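Fluvirucin B1 DH domain from module 1 (Actinomadura vulgaris, PDB 6OBV) probably catalyses the dehydration of a beta-hydroxyacyl intermediate in the first extension module of the fluvirucin B1 polyketide synthase. Local coordinates at residues L66-V71 against D213-A218. Sequence-based numbering, arbitrary orientation.
Sequences LADHGV and DEREAA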
ATOM      1  N   LEU A  66     -17.920   1.200 -17.172  1.00 35.35           N
ATOM      2  CA  LEU A  66     -17.334   2.543 -17.140  1.00 34.15           C
ATOM      3  C   LEU A  66     -17.696   3.346 -18.377  1.00 32.91           C
ATOM      4  O   LEU A  66     -17.993   4.543 -18.286  1.00 31.71           O
ATOM      5  CB  LEU A  66     -15.815   2.460 -17.032  1.00 33.04           C
ATOM      6  CG  LEU A  66     -15.211   2.079 -15.689  1.00 34.22           C
ATOM      7  CD1 LEU A  66     -13.731   1.799 -15.910  1.00 28.14           C
ATOM      8  CD2 LEU A  66     -15.422   3.185 -14.666  1.00 33.53           C
ATOM      9  N   ALA A  67     -17.690   2.699 -19.542  1.00 35.86           N
ATOM     10  CA  ALA A  67     -17.883   3.394 -20.806  1.00 36.31           C
ATOM     11  C   ALA A  67     -19.260   4.005 -20.942  1.00 33.62           C
ATOM     12  O   ALA A  67     -19.483   4.766 -21.884  1.00 37.33           O
ATOM     13  CB  ALA A  67     -17.649   2.443 -21.982  1.00 36.39           C
ATOM     14  N   ASP A  68     -20.176   3.704 -20.031  1.00 32.15           N
ATOM     15  CA  ASP A  68     -21.586   3.991 -20.220  1.00 33.23           C
ATOM     16  C   ASP A  68     -22.115   5.059 -19.278  1.00 32.35           C
ATOM     17  O   ASP A  68     -23.336   5.197 -19.139  1.00 32.49           O
ATOM     18  CB  ASP A  68     -22.387   2.707 -20.040  1.00 37.09           C
ATOM     19  CG  ASP A  68     -22.313   1.813 -21.239  1.00 43.40           C
ATOM     20  OD1 ASP A  68     -21.795   2.264 -22.277  1.00 48.55           O
ATOM     21  OD2 ASP A  68     -22.779   0.660 -21.145  1.00 49.28           O
ATOM     22  N   HIS A  69     -21.242   5.800 -18.603  1.00 33.93           N
ATOM     23  CA  HIS A  69     -21.674   6.912 -17.757  1.00 30.87           C
ATOM     24  C   HIS A  69     -20.774   8.100 -18.036  1.00 32.18           C
ATOM     25  O   HIS A  69     -19.548   8.000 -17.910  1.00 32.92           O
ATOM     26  CB  HIS A  69     -21.631   6.547 -16.275  1.00 30.65           C
ATOM     27  CG  HIS A  69     -21.939   7.691 -15.360  1.00 31.99           C
ATOM     28  ND1 HIS A  69     -20.963   8.505 -14.826  1.00 32.24           N
ATOM     29  CD2 HIS A  69     -23.116   8.150 -14.875  1.00 32.88           C
ATOM     30  CE1 HIS A  69     -21.525   9.415 -14.049  1.00 29.73           C
ATOM     31  NE2 HIS A  69     -22.832   9.223 -14.063  1.00 33.17           N
ATOM     32  N   GLY A  70     -21.376   9.210 -18.425  1.00 33.51           N
ATOM     33  CA  GLY A  70     -20.605  10.412 -18.606  1.00 32.55           C
ATOM     34  C   GLY A  70     -21.490  11.595 -18.878  1.00 38.09           C
ATOM     35  O   GLY A  70     -22.666  11.614 -18.513  1.00 43.06           O
ATOM     36  N   VAL A  71     -20.894  12.592 -19.523  1.00 35.65           N
ATOM     37  CA  VAL A  71     -21.596  13.775 -19.985  1.00 40.26           C
ATOM     38  C   VAL A  71     -21.090  14.050 -21.387  1.00 48.07           C
ATOM     39  O   VAL A  71     -19.879  14.211 -21.588  1.00 52.96           O
ATOM     40  CB  VAL A  71     -21.356  14.987 -19.074  1.00 41.11           C
ATOM     41  CG1 VAL A  71     -21.992  16.203 -19.664  1.00 42.83           C
ATOM     42  CG2 VAL A  71     -21.912  14.712 -17.691  1.00 45.26           C
ATOM     43  N   ASP A 213     -28.500  -4.525 -16.279  1.00 37.05           N
ATOM     44  CA  ASP A 213     -28.340  -5.377 -17.451  1.00 41.96           C
ATOM     45  C   ASP A 213     -27.692  -6.698 -17.052  1.00 41.56           C
ATOM     46  O   ASP A 213     -27.054  -6.817 -16.000  1.00 46.18           O
ATOM     47  CB  ASP A 213     -27.454  -4.706 -18.496  1.00 45.68           C
ATOM     48  CG  ASP A 213     -28.225  -3.882 -19.486  1.00 50.61           C
ATOM     49  OD1 ASP A 213     -29.423  -3.588 -19.251  1.00 54.76           O
ATOM     50  OD2 ASP A 213     -27.604  -3.520 -20.508  1.00 51.99           O
ATOM     51  N   GLU A 214     -27.820  -7.695 -17.928  1.00 42.56           N
ATOM     52  CA  GLU A 214     -27.274  -9.006 -17.597  1.00 44.10           C
ATOM     53  C   GLU A 214     -25.760  -8.947 -17.396  1.00 43.39           C
ATOM     54  O   GLU A 214     -25.228  -9.607 -16.493  1.00 41.60           O
ATOM     55  CB  GLU A 214     -27.669 -10.026 -18.665  1.00 52.94           C
ATOM     56  CG  GLU A 214     -29.039 -10.665 -18.365  1.00 57.73           C
ATOM     57  CD  GLU A 214     -29.561 -11.571 -19.471  1.00 70.33           C
ATOM     58  OE1 GLU A 214     -30.155 -11.038 -20.434  1.00 74.19           O
ATOM     59  OE2 GLU A 214     -29.402 -12.815 -19.367  1.00 71.51           O
ATOM     60  N   ARG A 215     -25.053  -8.116 -18.176  1.00 40.80           N
ATOM     61  CA  ARG A 215     -23.593  -8.072 -18.050  1.00 46.83           C
ATOM     62  C   ARG A 215     -23.166  -7.610 -16.662  1.00 42.53           C
ATOM     63  O   ARG A 215     -22.232  -8.170 -16.075  1.00 44.22           O
ATOM     64  CB  ARG A 215     -22.970  -7.167 -19.118  1.00 48.28           C
ATOM     65  CG  ARG A 215     -21.453  -7.387 -19.305  1.00 45.49           C
ATOM     66  CD  ARG A 215     -20.854  -6.419 -20.327  1.00 43.98           C
ATOM     67  NE  ARG A 215     -21.207  -5.049 -19.968  1.00 45.09           N
ATOM     68  CZ  ARG A 215     -20.994  -3.980 -20.729  1.00 43.83           C
ATOM     69  NH1 ARG A 215     -20.418  -4.102 -21.919  1.00 40.49           N
ATOM     70  NH2 ARG A 215     -21.361  -2.783 -20.288  1.00 40.14           N
ATOM     71  N   GLU A 216     -23.840  -6.598 -16.120  1.00 39.12           N
ATOM     72  CA  GLU A 216     -23.521  -6.097 -14.787  1.00 37.45           C
ATOM     73  C   GLU A 216     -24.136  -6.962 -13.690  1.00 44.23           C
ATOM     74  O   GLU A 216     -23.571  -7.056 -12.588  1.00 41.11           O
ATOM     75  CB  GLU A 216     -24.002  -4.647 -14.642  1.00 32.39           C
ATOM     76  CG  GLU A 216     -23.109  -3.629 -15.350  1.00 32.47           C
ATOM     77  CD  GLU A 216     -23.163  -3.751 -16.852  1.00 32.21           C
ATOM     78  OE1 GLU A 216     -24.286  -3.889 -17.370  1.00 32.42           O
ATOM     79  OE2 GLU A 216     -22.087  -3.728 -17.504  1.00 30.68           O
ATOM     80  N   ALA A 217     -25.287  -7.589 -13.965  1.00 43.52           N
ATOM     81  CA  ALA A 217     -25.885  -8.507 -12.999  1.00 45.60           C
ATOM     82  C   ALA A 217     -24.960  -9.674 -12.685  1.00 47.61           C
ATOM     83  O   ALA A 217     -24.962 -10.177 -11.556  1.00 50.44           O
ATOM     84  CB  ALA A 217     -27.223  -9.030 -13.523  1.00 47.13           C
ATOM     85  N   ALA A 218     -24.164 -10.117 -13.665  1.00 45.94           N
ATOM     86  CA  ALA A 218     -23.267 -11.245 -13.446  1.00 48.94           C
ATOM     87  C   ALA A 218     -22.152 -10.911 -12.462  1.00 54.99           C
ATOM     88  O   ALA A 218     -21.665 -11.800 -11.758  1.00 59.90           O
ATOM     89  CB  ALA A 218     -22.662 -11.702 -14.770  1.00 47.14           C
TER
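Two nitrogens of Arg215 close on one carboxylate oxygen, OE2 of Glu216, and the same guanidinium then reaches across to Asp68. Arg215 NE lies 2.9 Å from Glu216 OE2, and Arg215 NH2 lies 3.0 Å from that same Glu216 OE2: two hydrogen bonds of one salt bridge, both bent (151° at NE, 142° at NH2). Both donors come in on the syn side, from opposite faces of the carboxylate plane, while the oxygen stays nearly in the plane of the guanidinium. This side-on grip between helix neighbours helps to hold the guanidinium in this rotation. Arg215 starts out extended, with CG anti to the backbone N, and bends at chi3, which brings its NE and NH2 edge round to Glu216.

The link to Asp68 is looser: Asp68 OD2 sits at the guanidinium edge, 3.8 Å from Arg215 NH2, a long salt bridge with the two flat groups 27° apart. That same OD2 takes a hydrogen bond from the backbone N of Ala192, its stronger partner; Glu216 also packs on Ala192 and on His226. The positive charge of Arg215 thus stands between two acids and probably eases the repulsion between Asp68 OD2 and Glu216 OE2, 5.7 Å apart.

It is a small surface bridge, burying just 39 Å². It joins the turn leading into strand 69-71, which pairs with strands 74-75 and 187-189, to the short helix 214-218 that follows strand 205-211.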